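Side-chain contacts in succinate dehydrogenase subunit A (Mycolicibacterium smegmatis, PDB 7D6V), which probably oxidises succinate to fumarate as the FAD-carrying flavoprotein subunit of a membrane-bound succinate:quinone oxidoreductase: residues V11-A16 and R22-A27; A204-T209 and L441-Y446. One frame throughout, in Å; residues are numbered along the deposited sequence.

From the N terminus, strand 11-14 leads through a short glycine-rich turn into helix 18-30. Interaction 1 folds that helix back onto its own strand, so it closes a very short loop with five residues between the segments. Interaction 2 comes later and joins 204-209 to 441-446 across 231 intervening residues, bringing helix 427-448 onto strand 204-206. The two are in series along the chain and neither encloses the other. The centres of interaction 1 and interaction 2 are about 7 Å apart. Strands 11-14 and 204-206 are parallel neighbours in one sheet, joined by backbone bonds such as Val206 N to Val12 O. Helices 18-30 and 427-448 also touch, and the residues that follow both strands reach the FAD.

Interaction 1: residues V11-A16 and R22-A27; sequences VVVIGA and RAVIEA. With FAD (flavin-adenine dinucleotide), chain D.
Val13 and Val24 mark the closest backbone approach of strand 11-14 and helix 18-30, with 6.9 Å between their CA atoms, and Val11 faces Ala27 with CA atoms 8.0 Å apart. The contact is wholly apolar and buried. Val13 and Val24 make the closest side-chain contact. The methyl CG2 of Val24 sits 3.7 Å from CG2 of Val13 and also lies against CB of Val13, so one methyl rests on the branch point of the other side chain. In Val13, CG1 is anti to the backbone N (chi1 -180°), which puts CG2 on the N side, where it meets the helix. Three residues further along the helix, Ala27 CB touches Val11 CG1 at 4.2 Å. The backbones are farther apart here, and the contact is one methyl on another. Val34 of the next strand touches Val11, Val24 and Ala27, and Val206 packs beside Val11 and Val13.

Strand residues alternate in direction. Val12 and Ile14 turn to the other side of the sheet, and Ile14 CG2 lies 3.5 Å from C2A of the FAD adenine. Beyond the strand, Gly15 CA lies against O4B of the adenosine ribose, where the backbone runs close along the cofactor. Ala16 N then donates a hydrogen bond to FAD O3B (3.2 Å, 147° at the hydrogen). On the helix, Arg22 pairs with Glu100, and its link to Glu26 is long.

Strand, glycine turn and helix open the beta-alpha-beta unit that strand 34-37 completes. This is the dinucleotide-binding arrangement of a Rossmann-type FAD domain, and Gly15 fits the first glycine of its GxGxxG pattern.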
ATOM      1  N   VAL A  11     -10.201  -5.955 -27.846  1.00 16.07           N
ATOM      2  CA  VAL A  11      -8.919  -6.376 -27.305  1.00 16.07           C
ATOM      3  C   VAL A  11      -9.127  -6.784 -25.855  1.00 16.07           C
ATOM      4  O   VAL A  11      -9.952  -6.211 -25.140  1.00 16.07           O
ATOM      5  CB  VAL A  11      -7.850  -5.262 -27.435  1.00 16.07           C
ATOM      6  CG1 VAL A  11      -8.245  -4.037 -26.634  1.00 16.07           C
ATOM      7  CG2 VAL A  11      -6.479  -5.765 -27.013  1.00 16.07           C
ATOM      8  N   VAL A  12      -8.392  -7.809 -25.431  1.00 15.41           N
ATOM      9  CA  VAL A  12      -8.384  -8.256 -24.045  1.00 15.41           C
ATOM     10  C   VAL A  12      -6.973  -8.094 -23.505  1.00 15.41           C
ATOM     11  O   VAL A  12      -6.018  -8.624 -24.082  1.00 15.41           O
ATOM     12  CB  VAL A  12      -8.861  -9.714 -23.911  1.00 15.41           C
ATOM     13  CG1 VAL A  12      -8.715 -10.189 -22.479  1.00 15.41           C
ATOM     14  CG2 VAL A  12     -10.303  -9.840 -24.353  1.00 15.41           C
ATOM     15  N   VAL A  13      -6.841  -7.360 -22.407  1.00 14.13           N
ATOM     16  CA  VAL A  13      -5.569  -7.187 -21.719  1.00 14.13           C
ATOM     17  C   VAL A  13      -5.600  -8.057 -20.472  1.00 14.13           C
ATOM     18  O   VAL A  13      -6.433  -7.851 -19.583  1.00 14.13           O
ATOM     19  CB  VAL A  13      -5.313  -5.713 -21.370  1.00 14.13           C
ATOM     20  CG1 VAL A  13      -3.984  -5.561 -20.660  1.00 14.13           C
ATOM     21  CG2 VAL A  13      -5.337  -4.866 -22.626  1.00 14.13           C
ATOM     22  N   ILE A  14      -4.697  -9.028 -20.403  1.00 14.85           N
ATOM     23  CA  ILE A  14      -4.730 -10.054 -19.364  1.00 14.85           C
ATOM     24  C   ILE A  14      -3.777  -9.605 -18.262  1.00 14.85           C
ATOM     25  O   ILE A  14      -2.636 -10.044 -18.176  1.00 14.85           O
ATOM     26  CB  ILE A  14      -4.367 -11.429 -19.920  1.00 14.85           C
ATOM     27  CG1 ILE A  14      -5.242 -11.759 -21.128  1.00 14.85           C
ATOM     28  CG2 ILE A  14      -4.529 -12.498 -18.858  1.00 14.85           C
ATOM     29  CD1 ILE A  14      -4.964 -13.110 -21.727  1.00 14.85           C
ATOM     30  N   GLY A  15      -4.269  -8.762 -17.365  1.00 15.14           N
ATOM     31  CA  GLY A  15      -3.424  -8.283 -16.292  1.00 15.14           C
ATOM     32  C   GLY A  15      -3.483  -6.785 -16.117  1.00 15.14           C
ATOM     33  O   GLY A  15      -3.417  -6.038 -17.095  1.00 15.14           O
ATOM     34  N   ALA A  16      -3.603  -6.328 -14.874  1.00 15.04           N
ATOM     35  CA  ALA A  16      -3.696  -4.903 -14.582  1.00 15.04           C
ATOM     36  C   ALA A  16      -2.524  -4.521 -13.690  1.00 15.04           C
ATOM     37  O   ALA A  16      -2.655  -4.406 -12.472  1.00 15.04           O
ATOM     38  CB  ALA A  16      -5.025  -4.573 -13.930  1.00 15.04           C
ATOM     39  N   ARG A  22      -1.575   0.791 -18.740  1.00 13.81           N
ATOM     40  CA  ARG A  22      -1.179   1.741 -19.772  1.00 13.81           C
ATOM     41  C   ARG A  22      -1.677   1.297 -21.143  1.00 13.81           C
ATOM     42  O   ARG A  22      -2.140   2.122 -21.944  1.00 13.81           O
ATOM     43  CB  ARG A  22       0.341   1.908 -19.769  1.00 13.81           C
ATOM     44  CG  ARG A  22       0.834   3.151 -20.484  1.00 13.81           C
ATOM     45  CD  ARG A  22       0.056   4.373 -20.046  1.00 13.81           C
ATOM     46  NE  ARG A  22       0.347   5.540 -20.871  1.00 13.81           N
ATOM     47  CZ  ARG A  22      -0.329   5.872 -21.963  1.00 13.81           C
ATOM     48  NH1 ARG A  22       0.007   6.954 -22.646  1.00 13.81           N
ATOM     49  NH2 ARG A  22      -1.339   5.124 -22.375  1.00 13.81           N
ATOM     50  N   ALA A  23      -1.608  -0.008 -21.423  1.00 13.97           N
ATOM     51  CA  ALA A  23      -2.132  -0.529 -22.681  1.00 13.97           C
ATOM     52  C   ALA A  23      -3.633  -0.309 -22.791  1.00 13.97           C
ATOM     53  O   ALA A  23      -4.143   0.020 -23.867  1.00 13.97           O
ATOM     54  CB  ALA A  23      -1.800  -2.014 -22.813  1.00 13.97           C
ATOM     55  N   VAL A  24      -4.361  -0.506 -21.691  1.00 14.50           N
ATOM     56  CA  VAL A  24      -5.807  -0.293 -21.703  1.00 14.50           C
ATOM     57  C   VAL A  24      -6.128   1.163 -22.007  1.00 14.50           C
ATOM     58  O   VAL A  24      -7.014   1.469 -22.817  1.00 14.50           O
ATOM     59  CB  VAL A  24      -6.423  -0.738 -20.367  1.00 14.50           C
ATOM     60  CG1 VAL A  24      -7.892  -0.368 -20.316  1.00 14.50           C
ATOM     61  CG2 VAL A  24      -6.241  -2.221 -20.187  1.00 14.50           C
ATOM     62  N   ILE A  25      -5.413   2.083 -21.358  1.00 14.65           N
ATOM     63  CA  ILE A  25      -5.642   3.507 -21.597  1.00 14.65           C
ATOM     64  C   ILE A  25      -5.376   3.850 -23.058  1.00 14.65           C
ATOM     65  O   ILE A  25      -6.167   4.548 -23.704  1.00 14.65           O
ATOM     66  CB  ILE A  25      -4.778   4.356 -20.647  1.00 14.65           C
ATOM     67  CG1 ILE A  25      -5.198   4.121 -19.199  1.00 14.65           C
ATOM     68  CG2 ILE A  25      -4.888   5.826 -20.996  1.00 14.65           C
ATOM     69  CD1 ILE A  25      -4.199   4.603 -18.188  1.00 14.65           C
ATOM     70  N   GLU A  26      -4.272   3.341 -23.609  1.00 16.45           N
ATOM     71  CA  GLU A  26      -3.938   3.645 -24.998  1.00 16.45           C
ATOM     72  C   GLU A  26      -4.974   3.078 -25.963  1.00 16.45           C
ATOM     73  O   GLU A  26      -5.393   3.759 -26.912  1.00 16.45           O
ATOM     74  CB  GLU A  26      -2.547   3.106 -25.324  1.00 16.45           C
ATOM     75  CG  GLU A  26      -2.127   3.292 -26.766  1.00 16.45           C
ATOM     76  CD  GLU A  26      -1.805   4.731 -27.107  1.00 16.45           C
ATOM     77  OE1 GLU A  26      -1.756   5.571 -26.186  1.00 16.45           O
ATOM     78  OE2 GLU A  26      -1.598   5.023 -28.302  1.00 16.45           O
ATOM     79  N   ALA A  27      -5.403   1.834 -25.738  1.00 16.70           N
ATOM     80  CA  ALA A  27      -6.379   1.212 -26.624  1.00 16.70           C
ATOM     81  C   ALA A  27      -7.715   1.939 -26.570  1.00 16.70           C
ATOM     82  O   ALA A  27      -8.389   2.085 -27.596  1.00 16.70           O
ATOM     83  CB  ALA A  27      -6.551  -0.262 -26.261  1.00 16.70           C
TER
HETATM   84  PA  FAD D 701       2.389  -6.853 -12.639  1.00 47.92           P
HETATM   85  O1A FAD D 701       1.732  -5.538 -12.445  1.00 60.35           O
HETATM   86  O2A FAD D 701       3.352  -7.340 -11.626  1.00 49.78           O
HETATM   87  O5B FAD D 701       1.228  -7.947 -12.715  1.00 56.78           O
HETATM   88  C5B FAD D 701       0.738  -8.493 -13.926  1.00 44.11           C
HETATM   89  C4B FAD D 701      -0.776  -8.609 -13.863  1.00 52.81           C
HETATM   90  O4B FAD D 701      -1.218  -9.723 -14.631  1.00 51.81           O
HETATM   91  C3B FAD D 701      -1.325  -8.834 -12.475  1.00 50.05           C
HETATM   92  O3B FAD D 701      -2.462  -7.996 -12.334  1.00 55.52           O
HETATM   93  C2B FAD D 701      -1.792 -10.266 -12.478  1.00 47.82           C
HETATM   94  O2B FAD D 701      -2.888 -10.490 -11.602  1.00 66.09           O
HETATM   95  C1B FAD D 701      -2.202 -10.447 -13.909  1.00 53.66           C
HETATM   96  N9A FAD D 701      -2.192 -11.867 -14.292  1.00 52.69           N
HETATM   97  C8A FAD D 701      -1.155 -12.701 -14.227  1.00 42.11           C
HETATM   98  N7A FAD D 701      -1.499 -13.926 -14.662  1.00 48.96           N
HETATM   99  C5A FAD D 701      -2.788 -13.882 -15.012  1.00 47.12           C
HETATM  100  C6A FAD D 701      -3.783 -14.821 -15.551  1.00 47.41           C
HETATM  101  N6A FAD D 701      -3.468 -16.099 -15.814  1.00 50.65           N
HETATM  102  N1A FAD D 701      -5.020 -14.363 -15.771  1.00 47.33           N
HETATM  103  C2A FAD D 701      -5.365 -13.096 -15.527  1.00 51.28           C
HETATM  104  N3A FAD D 701      -4.516 -12.194 -15.039  1.00 51.84           N
HETATM  105  C4A FAD D 701      -3.239 -12.521 -14.768  1.00 48.04           C
HETATM  106  N1  FAD D 701      11.373  -2.445 -10.618  1.00 62.94           N
HETATM  107  C2  FAD D 701      11.922  -1.215 -10.582  1.00 63.04           C
HETATM  108  O2  FAD D 701      12.174  -0.650 -11.650  1.00 56.25           O
HETATM  109  N3  FAD D 701      12.210  -0.574  -9.449  1.00 65.67           N
HETATM  110  C4  FAD D 701      11.976  -1.114  -8.260  1.00 65.21           C
HETATM  111  O4  FAD D 701      12.250  -0.499  -7.221  1.00 66.69           O
HETATM  112  C4X FAD D 701      11.379  -2.458  -8.199  1.00 60.33           C
HETATM  113  N5  FAD D 701      11.115  -3.060  -7.029  1.00 60.90           N
HETATM  114  C5X FAD D 701      10.565  -4.284  -7.010  1.00 55.02           C
HETATM  115  C6  FAD D 701      10.296  -4.891  -5.794  1.00 53.65           C
HETATM  116  C7  FAD D 701       9.735  -6.153  -5.763  1.00 50.56           C
HETATM  117  C7M FAD D 701       9.442  -6.821  -4.453  1.00 49.65           C
HETATM  118  C8  FAD D 701       9.423  -6.852  -7.026  1.00 47.62           C
HETATM  119  C8M FAD D 701       8.813  -8.221  -6.992  1.00 42.14           C
HETATM  120  C9  FAD D 701       9.685  -6.251  -8.242  1.00 49.32           C
HETATM  121  C9A FAD D 701      10.247  -4.992  -8.274  1.00 54.45           C
HETATM  122  N10 FAD D 701      10.517  -4.383  -9.502  1.00 55.67           N
HETATM  123  C10 FAD D 701      11.083  -3.106  -9.487  1.00 57.06           C
HETATM  124  C1' FAD D 701      10.201  -5.050 -10.760  1.00 52.27           C
HETATM  125  C2' FAD D 701       8.936  -4.438 -11.353  1.00 57.37           C
HETATM  126  O2' FAD D 701       8.024  -4.095 -10.313  1.00 60.89           O
HETATM  127  C3' FAD D 701       8.208  -5.396 -12.278  1.00 54.68           C
HETATM  128  O3' FAD D 701       9.034  -5.652 -13.405  1.00 59.71           O
HETATM  129  C4' FAD D 701       6.902  -4.786 -12.760  1.00 52.15           C
HETATM  130  O4' FAD D 701       6.055  -4.529 -11.650  1.00 56.02           O
HETATM  131  C5' FAD D 701       6.157  -5.693 -13.719  1.00 53.37           C
HETATM  132  O5' FAD D 701       4.875  -5.123 -13.934  1.00 50.83           O
HETATM  133  P   FAD D 701       3.794  -5.765 -14.914  1.00 52.77           P
HETATM  134  O1P FAD D 701       2.773  -4.717 -15.182  1.00 55.36           O
HETATM  135  O2P FAD D 701       4.483  -6.400 -16.068  1.00 55.97           O
HETATM  136  O3P FAD D 701       3.123  -6.952 -14.061  1.00 53.35           O

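Interaction 2: residues A204-T209 and L441-Y446; sequences AVVLAT and LGAADY. With FAD (flavin-adenine dinucleotide), chain D.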
ATOM      1  N   ALA A 204      -7.706  -9.526 -30.606  1.00 16.95           N
ATOM      2  CA  ALA A 204      -6.378  -9.165 -30.141  1.00 16.95           C
ATOM      3  C   ALA A 204      -6.280  -9.381 -28.639  1.00 16.95           C
ATOM      4  O   ALA A 204      -7.254  -9.200 -27.906  1.00 16.95           O
ATOM      5  CB  ALA A 204      -6.035  -7.709 -30.478  1.00 16.95           C
ATOM      6  N   VAL A 205      -5.092  -9.774 -28.190  1.00 16.45           N
ATOM      7  CA  VAL A 205      -4.819 -10.015 -26.778  1.00 16.45           C
ATOM      8  C   VAL A 205      -3.475  -9.387 -26.431  1.00 16.45           C
ATOM      9  O   VAL A 205      -2.495  -9.574 -27.157  1.00 16.45           O
ATOM     10  CB  VAL A 205      -4.817 -11.522 -26.450  1.00 16.45           C
ATOM     11  CG1 VAL A 205      -4.115 -11.791 -25.132  1.00 16.45           C
ATOM     12  CG2 VAL A 205      -6.234 -12.059 -26.410  1.00 16.45           C
ATOM     13  N   VAL A 206      -3.432  -8.636 -25.333  1.00 15.04           N
ATOM     14  CA  VAL A 206      -2.195  -8.100 -24.774  1.00 15.04           C
ATOM     15  C   VAL A 206      -1.928  -8.827 -23.465  1.00 15.04           C
ATOM     16  O   VAL A 206      -2.793  -8.855 -22.582  1.00 15.04           O
ATOM     17  CB  VAL A 206      -2.279  -6.581 -24.552  1.00 15.04           C
ATOM     18  CG1 VAL A 206      -0.987  -6.064 -23.947  1.00 15.04           C
ATOM     19  CG2 VAL A 206      -2.580  -5.871 -25.852  1.00 15.04           C
ATOM     20  N   LEU A 207      -0.738  -9.411 -23.332  1.00 16.08           N
ATOM     21  CA  LEU A 207      -0.528 -10.353 -22.232  1.00 16.08           C
ATOM     22  C   LEU A 207      -0.203  -9.648 -20.918  1.00 16.08           C
ATOM     23  O   LEU A 207      -1.024  -9.640 -20.002  1.00 16.08           O
ATOM     24  CB  LEU A 207       0.556 -11.362 -22.616  1.00 16.08           C
ATOM     25  CG  LEU A 207      -0.076 -12.566 -23.319  1.00 16.08           C
ATOM     26  CD1 LEU A 207       0.959 -13.573 -23.748  1.00 16.08           C
ATOM     27  CD2 LEU A 207      -1.113 -13.218 -22.421  1.00 16.08           C
ATOM     28  N   ALA A 208       0.958  -9.007 -20.822  1.00 15.77           N
ATOM     29  CA  ALA A 208       1.344  -8.206 -19.653  1.00 15.77           C
ATOM     30  C   ALA A 208       1.019  -8.895 -18.320  1.00 15.77           C
ATOM     31  O   ALA A 208       0.297  -8.361 -17.479  1.00 15.77           O
ATOM     32  CB  ALA A 208       0.687  -6.827 -19.717  1.00 15.77           C
ATOM     33  N   THR A 209       1.584 -10.087 -18.120  1.00 16.55           N
ATOM     34  CA  THR A 209       1.202 -10.940 -16.997  1.00 16.55           C
ATOM     35  C   THR A 209       2.238 -11.013 -15.878  1.00 16.55           C
ATOM     36  O   THR A 209       1.970 -11.643 -14.852  1.00 16.55           O
ATOM     37  CB  THR A 209       0.897 -12.354 -17.491  1.00 16.55           C
ATOM     38  OG1 THR A 209       1.990 -12.826 -18.283  1.00 16.55           O
ATOM     39  CG2 THR A 209      -0.374 -12.375 -18.311  1.00 16.55           C
ATOM     40  N   LEU A 441      -1.212   0.459 -28.704  1.00 16.61           N
ATOM     41  CA  LEU A 441      -1.301   1.056 -30.031  1.00 16.61           C
ATOM     42  C   LEU A 441      -1.150  -0.001 -31.121  1.00 16.61           C
ATOM     43  O   LEU A 441      -1.827   0.063 -32.154  1.00 16.61           O
ATOM     44  CB  LEU A 441      -0.248   2.157 -30.169  1.00 16.61           C
ATOM     45  CG  LEU A 441      -0.237   3.066 -31.399  1.00 16.61           C
ATOM     46  CD1 LEU A 441       0.389   4.393 -31.021  1.00 16.61           C
ATOM     47  CD2 LEU A 441       0.514   2.450 -32.566  1.00 16.61           C
ATOM     48  N   GLY A 442      -0.274  -0.985 -30.908  1.00 17.08           N
ATOM     49  CA  GLY A 442      -0.127  -2.052 -31.883  1.00 17.08           C
ATOM     50  C   GLY A 442      -1.369  -2.911 -31.993  1.00 17.08           C
ATOM     51  O   GLY A 442      -1.764  -3.312 -33.093  1.00 17.08           O
ATOM     52  N   ALA A 443      -2.008  -3.200 -30.858  1.00 17.11           N
ATOM     53  CA  ALA A 443      -3.272  -3.926 -30.886  1.00 17.11           C
ATOM     54  C   ALA A 443      -4.343  -3.141 -31.631  1.00 17.11           C
ATOM     55  O   ALA A 443      -5.105  -3.712 -32.421  1.00 17.11           O
ATOM     56  CB  ALA A 443      -3.727  -4.240 -29.463  1.00 17.11           C
ATOM     57  N   ALA A 444      -4.419  -1.828 -31.392  1.00 18.14           N
ATOM     58  CA  ALA A 444      -5.402  -1.011 -32.099  1.00 18.14           C
ATOM     59  C   ALA A 444      -5.149  -1.011 -33.602  1.00 18.14           C
ATOM     60  O   ALA A 444      -6.090  -1.126 -34.399  1.00 18.14           O
ATOM     61  CB  ALA A 444      -5.389   0.413 -31.550  1.00 18.14           C
ATOM     62  N   ASP A 445      -3.884  -0.885 -34.010  1.00 19.44           N
ATOM     63  CA  ASP A 445      -3.556  -0.931 -35.432  1.00 19.44           C
ATOM     64  C   ASP A 445      -3.931  -2.273 -36.044  1.00 19.44           C
ATOM     65  O   ASP A 445      -4.485  -2.327 -37.150  1.00 19.44           O
ATOM     66  CB  ASP A 445      -2.068  -0.656 -35.638  1.00 19.44           C
ATOM     67  CG  ASP A 445      -1.706   0.792 -35.414  1.00 19.44           C
ATOM     68  OD1 ASP A 445      -2.622   1.622 -35.239  1.00 19.44           O
ATOM     69  OD2 ASP A 445      -0.498   1.102 -35.415  1.00 19.44           O
ATOM     70  N   TYR A 446      -3.631  -3.368 -35.343  1.00 19.46           N
ATOM     71  CA  TYR A 446      -3.954  -4.692 -35.862  1.00 19.46           C
ATOM     72  C   TYR A 446      -5.459  -4.868 -36.018  1.00 19.46           C
ATOM     73  O   TYR A 446      -5.925  -5.420 -37.021  1.00 19.46           O
ATOM     74  CB  TYR A 446      -3.371  -5.766 -34.943  1.00 19.46           C
ATOM     75  CG  TYR A 446      -3.771  -7.179 -35.296  1.00 19.46           C
ATOM     76  CD1 TYR A 446      -4.793  -7.824 -34.614  1.00 19.46           C
ATOM     77  CD2 TYR A 446      -3.121  -7.871 -36.305  1.00 19.46           C
ATOM     78  CE1 TYR A 446      -5.158  -9.112 -34.936  1.00 19.46           C
ATOM     79  CE2 TYR A 446      -3.480  -9.158 -36.631  1.00 19.46           C
ATOM     80  CZ  TYR A 446      -4.496  -9.774 -35.943  1.00 19.46           C
ATOM     81  OH  TYR A 446      -4.851 -11.060 -36.271  1.00 19.46           O
TER
HETATM   82  PA  FAD D 701       2.389  -6.853 -12.639  1.00 47.92           P
HETATM   83  O1A FAD D 701       1.732  -5.538 -12.445  1.00 60.35           O
HETATM   84  O2A FAD D 701       3.352  -7.340 -11.626  1.00 49.78           O
HETATM   85  O5B FAD D 701       1.228  -7.947 -12.715  1.00 56.78           O
HETATM   86  C5B FAD D 701       0.738  -8.493 -13.926  1.00 44.11           C
HETATM   87  C4B FAD D 701      -0.776  -8.609 -13.863  1.00 52.81           C
HETATM   88  O4B FAD D 701      -1.218  -9.723 -14.631  1.00 51.81           O
HETATM   89  C3B FAD D 701      -1.325  -8.834 -12.475  1.00 50.05           C
HETATM   90  O3B FAD D 701      -2.462  -7.996 -12.334  1.00 55.52           O
HETATM   91  C2B FAD D 701      -1.792 -10.266 -12.478  1.00 47.82           C
HETATM   92  O2B FAD D 701      -2.888 -10.490 -11.602  1.00 66.09           O
HETATM   93  C1B FAD D 701      -2.202 -10.447 -13.909  1.00 53.66           C
HETATM   94  N9A FAD D 701      -2.192 -11.867 -14.292  1.00 52.69           N
HETATM   95  C8A FAD D 701      -1.155 -12.701 -14.227  1.00 42.11           C
HETATM   96  N7A FAD D 701      -1.499 -13.926 -14.662  1.00 48.96           N
HETATM   97  C5A FAD D 701      -2.788 -13.882 -15.012  1.00 47.12           C
HETATM   98  C6A FAD D 701      -3.783 -14.821 -15.551  1.00 47.41           C
HETATM   99  N6A FAD D 701      -3.468 -16.099 -15.814  1.00 50.65           N
HETATM  100  N1A FAD D 701      -5.020 -14.363 -15.771  1.00 47.33           N
HETATM  101  C2A FAD D 701      -5.365 -13.096 -15.527  1.00 51.28           C
HETATM  102  N3A FAD D 701      -4.516 -12.194 -15.039  1.00 51.84           N
HETATM  103  C4A FAD D 701      -3.239 -12.521 -14.768  1.00 48.04           C
HETATM  104  N1  FAD D 701      11.373  -2.445 -10.618  1.00 62.94           N
HETATM  105  C2  FAD D 701      11.922  -1.215 -10.582  1.00 63.04           C
HETATM  106  O2  FAD D 701      12.174  -0.650 -11.650  1.00 56.25           O
HETATM  107  N3  FAD D 701      12.210  -0.574  -9.449  1.00 65.67           N
HETATM  108  C4  FAD D 701      11.976  -1.114  -8.260  1.00 65.21           C
HETATM  109  O4  FAD D 701      12.250  -0.499  -7.221  1.00 66.69           O
HETATM  110  C4X FAD D 701      11.379  -2.458  -8.199  1.00 60.33           C
HETATM  111  N5  FAD D 701      11.115  -3.060  -7.029  1.00 60.90           N
HETATM  112  C5X FAD D 701      10.565  -4.284  -7.010  1.00 55.02           C
HETATM  113  C6  FAD D 701      10.296  -4.891  -5.794  1.00 53.65           C
HETATM  114  C7  FAD D 701       9.735  -6.153  -5.763  1.00 50.56           C
HETATM  115  C7M FAD D 701       9.442  -6.821  -4.453  1.00 49.65           C
HETATM  116  C8  FAD D 701       9.423  -6.852  -7.026  1.00 47.62           C
HETATM  117  C8M FAD D 701       8.813  -8.221  -6.992  1.00 42.14           C
HETATM  118  C9  FAD D 701       9.685  -6.251  -8.242  1.00 49.32           C
HETATM  119  C9A FAD D 701      10.247  -4.992  -8.274  1.00 54.45           C
HETATM  120  N10 FAD D 701      10.517  -4.383  -9.502  1.00 55.67           N
HETATM  121  C10 FAD D 701      11.083  -3.106  -9.487  1.00 57.06           C
HETATM  122  C1' FAD D 701      10.201  -5.050 -10.760  1.00 52.27           C
HETATM  123  C2' FAD D 701       8.936  -4.438 -11.353  1.00 57.37           C
HETATM  124  O2' FAD D 701       8.024  -4.095 -10.313  1.00 60.89           O
HETATM  125  C3' FAD D 701       8.208  -5.396 -12.278  1.00 54.68           C
HETATM  126  O3' FAD D 701       9.034  -5.652 -13.405  1.00 59.71           O
HETATM  127  C4' FAD D 701       6.902  -4.786 -12.760  1.00 52.15           C
HETATM  128  O4' FAD D 701       6.055  -4.529 -11.650  1.00 56.02           O
HETATM  129  C5' FAD D 701       6.157  -5.693 -13.719  1.00 53.37           C
HETATM  130  O5' FAD D 701       4.875  -5.123 -13.934  1.00 50.83           O
HETATM  131  P   FAD D 701       3.794  -5.765 -14.914  1.00 52.77           P
HETATM  132  O1P FAD D 701       2.773  -4.717 -15.182  1.00 55.36           O
HETATM  133  O2P FAD D 701       4.483  -6.400 -16.068  1.00 55.97           O
HETATM  134  O3P FAD D 701       3.123  -6.952 -14.061  1.00 53.35           O
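Ala204 and Ala443 bring strand 204-206 and helix segment 441-446 closest, with 6.1 Å between their CA atoms; the axes of these short segments run nearly antiparallel, at 175°, and approach to 8.8 Å. Ala443 is the centre of the contact on the helix. Its CB lies 4.1 Å from CG2 of Val206 and 4.3 Å from CB of Ala204, so a single methyl spans two strand residues that point the same way. In Val206, CG1 is anti to the backbone N (chi1 179°), and the other methyl, CG2, is the one that meets the alanine. Three residues on from Ala443, Tyr446 adds an aromatic ring at the edge of the contact. Its CD1 is 4.3 Å from Ala204 CB, and the methyl approaches the ring obliquely. The same tyrosine touches Phe409 of the next strand.

Val205 points to the other side of the sheet and packs on Ile14. Past the strand, the chain turns toward the cofactor. The carbonyl O of Thr209 is 3.4 Å from C8A of the FAD adenine, and its CB lies 3.9 Å from the same atom. Thr209 OG1 is taken up by the backbone O of Asp228.

The arrangement is that of a Rossmann-type parallel sheet: a late helix, 427-448, packs on one side of an inner strand whose following loop reaches the FAD.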